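MAU2 chromatid cohesion factor homolog (Saccharomyces cerevisiae, PDB 4XDN) forms a complex with SCC2 that is required for cohesin to associate with chromosomes, and so takes part in sister chromatid cohesion. Local coordinates at residues R537-S542 / F556-A561. Sequence-based numbering, arbitrary orientation.
Sequences REFYSS and FKLKKA. With SO4 (sulfate ion), chain F.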
ATOM      1  N   ARG A 537     -25.844 -16.759  13.874  1.00 44.50           N
ATOM      2  CA  ARG A 537     -25.747 -17.360  15.196  1.00 47.47           C
ATOM      3  C   ARG A 537     -24.312 -17.323  15.709  1.00 47.90           C
ATOM      4  O   ARG A 537     -24.071 -17.117  16.897  1.00 47.51           O
ATOM      5  CB  ARG A 537     -26.258 -18.800  15.162  1.00 52.91           C
ATOM      6  CG  ARG A 537     -26.742 -19.315  16.506  1.00 57.44           C
ATOM      7  CD  ARG A 537     -27.261 -20.739  16.398  1.00 62.66           C
ATOM      8  NE  ARG A 537     -28.316 -20.870  15.394  1.00 65.07           N
ATOM      9  CZ  ARG A 537     -29.611 -20.669  15.623  1.00 66.93           C
ATOM     10  NH1 ARG A 537     -30.040 -20.322  16.832  1.00 66.26           N
ATOM     11  NH2 ARG A 537     -30.484 -20.818  14.636  1.00 69.10           N
ATOM     12  N   GLU A 538     -23.360 -17.513  14.800  1.00 48.98           N
ATOM     13  CA  GLU A 538     -21.949 -17.485  15.154  1.00 50.97           C
ATOM     14  C   GLU A 538     -21.503 -16.081  15.553  1.00 49.71           C
ATOM     15  O   GLU A 538     -20.829 -15.904  16.568  1.00 51.90           O
ATOM     16  CB  GLU A 538     -21.100 -17.995  13.987  1.00 51.87           C
ATOM     17  CG  GLU A 538     -21.313 -19.469  13.673  1.00 54.47           C
ATOM     18  CD  GLU A 538     -20.504 -19.942  12.478  1.00 56.73           C
ATOM     19  OE1 GLU A 538     -20.510 -19.251  11.437  1.00 55.32           O
ATOM     20  OE2 GLU A 538     -19.862 -21.008  12.580  1.00 60.31           O
ATOM     21  N   PHE A 539     -21.882 -15.085  14.757  1.00 47.50           N
ATOM     22  CA  PHE A 539     -21.500 -13.704  15.032  1.00 45.55           C
ATOM     23  C   PHE A 539     -22.217 -13.146  16.254  1.00 44.59           C
ATOM     24  O   PHE A 539     -21.630 -12.405  17.042  1.00 42.94           O
ATOM     25  CB  PHE A 539     -21.784 -12.811  13.821  1.00 43.73           C
ATOM     26  CG  PHE A 539     -20.792 -12.971  12.706  1.00 42.51           C
ATOM     27  CD1 PHE A 539     -19.483 -12.545  12.864  1.00 41.58           C
ATOM     28  CD2 PHE A 539     -21.166 -13.542  11.501  1.00 43.93           C
ATOM     29  CE1 PHE A 539     -18.564 -12.692  11.842  1.00 41.55           C
ATOM     30  CE2 PHE A 539     -20.250 -13.690  10.474  1.00 43.15           C
ATOM     31  CZ  PHE A 539     -18.949 -13.263  10.646  1.00 42.16           C
ATOM     32  N   TYR A 540     -23.486 -13.504  16.414  1.00 45.38           N
ATOM     33  CA  TYR A 540     -24.290 -12.962  17.501  1.00 46.28           C
ATOM     34  C   TYR A 540     -23.892 -13.544  18.856  1.00 47.97           C
ATOM     35  O   TYR A 540     -23.810 -12.819  19.847  1.00 47.51           O
ATOM     36  CB  TYR A 540     -25.775 -13.218  17.251  1.00 47.77           C
ATOM     37  CG  TYR A 540     -26.640 -12.803  18.413  1.00 48.43           C
ATOM     38  CD1 TYR A 540     -26.767 -11.467  18.761  1.00 47.47           C
ATOM     39  CD2 TYR A 540     -27.322 -13.747  19.169  1.00 49.60           C
ATOM     40  CE1 TYR A 540     -27.551 -11.079  19.825  1.00 46.57           C
ATOM     41  CE2 TYR A 540     -28.109 -13.370  20.235  1.00 50.13           C
ATOM     42  CZ  TYR A 540     -28.220 -12.033  20.558  1.00 47.57           C
ATOM     43  OH  TYR A 540     -29.002 -11.644  21.617  1.00 45.58           O
ATOM     44  N   SER A 541     -23.648 -14.850  18.899  1.00 50.40           N
ATOM     45  CA  SER A 541     -23.280 -15.508  20.149  1.00 53.19           C
ATOM     46  C   SER A 541     -21.901 -15.052  20.617  1.00 53.15           C
ATOM     47  O   SER A 541     -21.554 -15.202  21.789  1.00 56.63           O
ATOM     48  CB  SER A 541     -23.300 -17.029  19.987  1.00 56.34           C
ATOM     49  OG  SER A 541     -22.239 -17.469  19.158  1.00 59.73           O
ATOM     50  N   SER A 542     -21.124 -14.491  19.696  1.00 49.46           N
ATOM     51  CA  SER A 542     -19.770 -14.044  19.996  1.00 50.49           C
ATOM     52  C   SER A 542     -19.709 -12.547  20.298  1.00 47.48           C
ATOM     53  O   SER A 542     -18.737 -12.074  20.886  1.00 48.14           O
ATOM     54  CB  SER A 542     -18.840 -14.372  18.827  1.00 54.25           C
ATOM     55  OG  SER A 542     -17.520 -13.930  19.086  1.00 57.95           O
ATOM     56  N   PHE A 556     -14.586 -14.667  15.409  1.00 59.85           N
ATOM     57  CA  PHE A 556     -15.905 -14.114  15.104  1.00 54.21           C
ATOM     58  C   PHE A 556     -16.071 -12.785  15.835  1.00 50.64           C
ATOM     59  O   PHE A 556     -17.083 -12.101  15.683  1.00 47.17           O
ATOM     60  CB  PHE A 556     -17.032 -15.074  15.506  1.00 53.75           C
ATOM     61  CG  PHE A 556     -17.200 -16.241  14.577  1.00 54.24           C
ATOM     62  CD1 PHE A 556     -17.592 -16.042  13.264  1.00 53.13           C
ATOM     63  CD2 PHE A 556     -16.985 -17.534  15.020  1.00 55.32           C
ATOM     64  CE1 PHE A 556     -17.751 -17.113  12.404  1.00 54.41           C
ATOM     65  CE2 PHE A 556     -17.143 -18.610  14.165  1.00 59.01           C
ATOM     66  CZ  PHE A 556     -17.528 -18.398  12.855  1.00 58.06           C
ATOM     67  N   LYS A 557     -15.066 -12.432  16.634  1.00 51.38           N
ATOM     68  CA  LYS A 557     -15.115 -11.228  17.447  1.00 51.68           C
ATOM     69  C   LYS A 557     -15.074  -9.987  16.567  1.00 45.83           C
ATOM     70  O   LYS A 557     -14.173  -9.824  15.746  1.00 44.19           O
ATOM     71  CB  LYS A 557     -13.953 -11.211  18.440  1.00 59.38           C
ATOM     72  CG  LYS A 557     -14.143 -10.258  19.613  1.00 65.34           C
ATOM     73  CD  LYS A 557     -12.884 -10.189  20.468  1.00 71.62           C
ATOM     74  CE  LYS A 557     -13.155  -9.556  21.824  1.00 73.91           C
ATOM     75  NZ  LYS A 557     -11.948  -9.605  22.699  1.00 76.95           N
ATOM     76  N   LEU A 558     -16.065  -9.121  16.741  1.00 44.92           N
ATOM     77  CA  LEU A 558     -16.133  -7.869  16.003  1.00 44.25           C
ATOM     78  C   LEU A 558     -15.558  -6.732  16.827  1.00 46.10           C
ATOM     79  O   LEU A 558     -15.831  -6.623  18.024  1.00 45.19           O
ATOM     80  CB  LEU A 558     -17.579  -7.549  15.620  1.00 41.85           C
ATOM     81  CG  LEU A 558     -18.264  -8.545  14.683  1.00 42.36           C
ATOM     82  CD1 LEU A 558     -19.724  -8.183  14.508  1.00 40.02           C
ATOM     83  CD2 LEU A 558     -17.554  -8.585  13.339  1.00 42.73           C
ATOM     84  N   LYS A 559     -14.755  -5.887  16.188  1.00 46.72           N
ATOM     85  CA  LYS A 559     -14.344  -4.637  16.805  1.00 49.37           C
ATOM     86  C   LYS A 559     -15.593  -3.828  17.127  1.00 47.12           C
ATOM     87  O   LYS A 559     -16.644  -4.031  16.519  1.00 46.35           O
ATOM     88  CB  LYS A 559     -13.413  -3.846  15.889  1.00 53.32           C
ATOM     89  CG  LYS A 559     -11.942  -4.204  16.033  1.00 60.64           C
ATOM     90  CD  LYS A 559     -11.056  -3.265  15.229  1.00 65.79           C
ATOM     91  CE  LYS A 559     -11.003  -1.868  15.838  1.00 69.25           C
ATOM     92  NZ  LYS A 559     -10.097  -1.780  17.023  1.00 72.15           N
ATOM     93  N   LYS A 560     -15.483  -2.910  18.080  1.00 46.38           N
ATOM     94  CA  LYS A 560     -16.646  -2.165  18.547  1.00 45.77           C
ATOM     95  C   LYS A 560     -17.085  -1.110  17.534  1.00 43.67           C
ATOM     96  O   LYS A 560     -17.186   0.073  17.859  1.00 45.61           O
ATOM     97  CB  LYS A 560     -16.348  -1.511  19.896  1.00 48.43           C
ATOM     98  CG  LYS A 560     -15.892  -2.501  20.966  1.00 53.63           C
ATOM     99  CD  LYS A 560     -15.514  -1.815  22.274  1.00 59.83           C
ATOM    100  CE  LYS A 560     -14.428  -0.766  22.072  1.00 64.77           C
ATOM    101  NZ  LYS A 560     -13.558  -0.609  23.273  1.00 69.37           N
ATOM    102  N   ALA A 561     -17.338  -1.544  16.304  1.00 39.29           N
ATOM    103  CA  ALA A 561     -17.975  -0.691  15.314  1.00 37.03           C
ATOM    104  C   ALA A 561     -19.419  -0.488  15.743  1.00 35.48           C
ATOM    105  O   ALA A 561     -20.194  -1.442  15.780  1.00 35.35           O
ATOM    106  CB  ALA A 561     -17.899  -1.314  13.935  1.00 37.15           C
TER
HETATM  107  S   SO4 F 704     -12.137  -3.249  20.032  1.00 57.12           S
HETATM  108  O1  SO4 F 704     -12.083  -2.753  21.403  1.00 56.18           O
HETATM  109  O2  SO4 F 704     -10.779  -3.401  19.519  1.00 58.17           O
HETATM  110  O3  SO4 F 704     -12.812  -4.544  20.011  1.00 60.75           O
HETATM  111  O4  SO4 F 704     -12.876  -2.310  19.193  1.00 55.67           O
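F539 and F556 lie abreast, CA atoms 5.6 Å apart, where the last turns of helix 526-543 meet the returning loop that leads into helix 562-575; S542 and K557 mark the second close approach, and from K559 on the loop leaves the helix. The two phenylalanines form a T-shaped pair: the edge of F556 points at the face of F539, with planes at 85° and centroids 5.3 Å apart. CD1 of F556 sits toward the rim of that face, 3.8 Å from CE1 of F539. E538 covers a face of the F556 ring, its CB over the centre in a CH-pi contact, 3.8 Å from the centroid. With CG anti to the carbonyl carbon (chi1 -66°) and the chain extended beyond it, the E538 carboxylate reaches the far end of the ring, CD lying 3.4 Å from CZ of F556, the two planes 45° apart. Next to the backbone, S542 CB packs against F556 CB. Deeper in, L558 CD2 approaches F539 CD1 at 4.4 Å, and both side chains also rest on C503 of helix 499-513. K560 N donates an almost straight bond to sulfate O4 and K559 NZ binds O2; N335 also holds this ion, probably from the crystallisation liquor. No hydrogen bond joins the two segments directly; N543 bridges them, its ND2 donating to F539 O and F556 O while OD1 accepts from L558 N. The phenylalanine pair, L558 and E538 CB thus make an aromatic and apolar contact, the carboxylate meets the ring by van der Waals contact, and N543 adds polar links between loop and helix end.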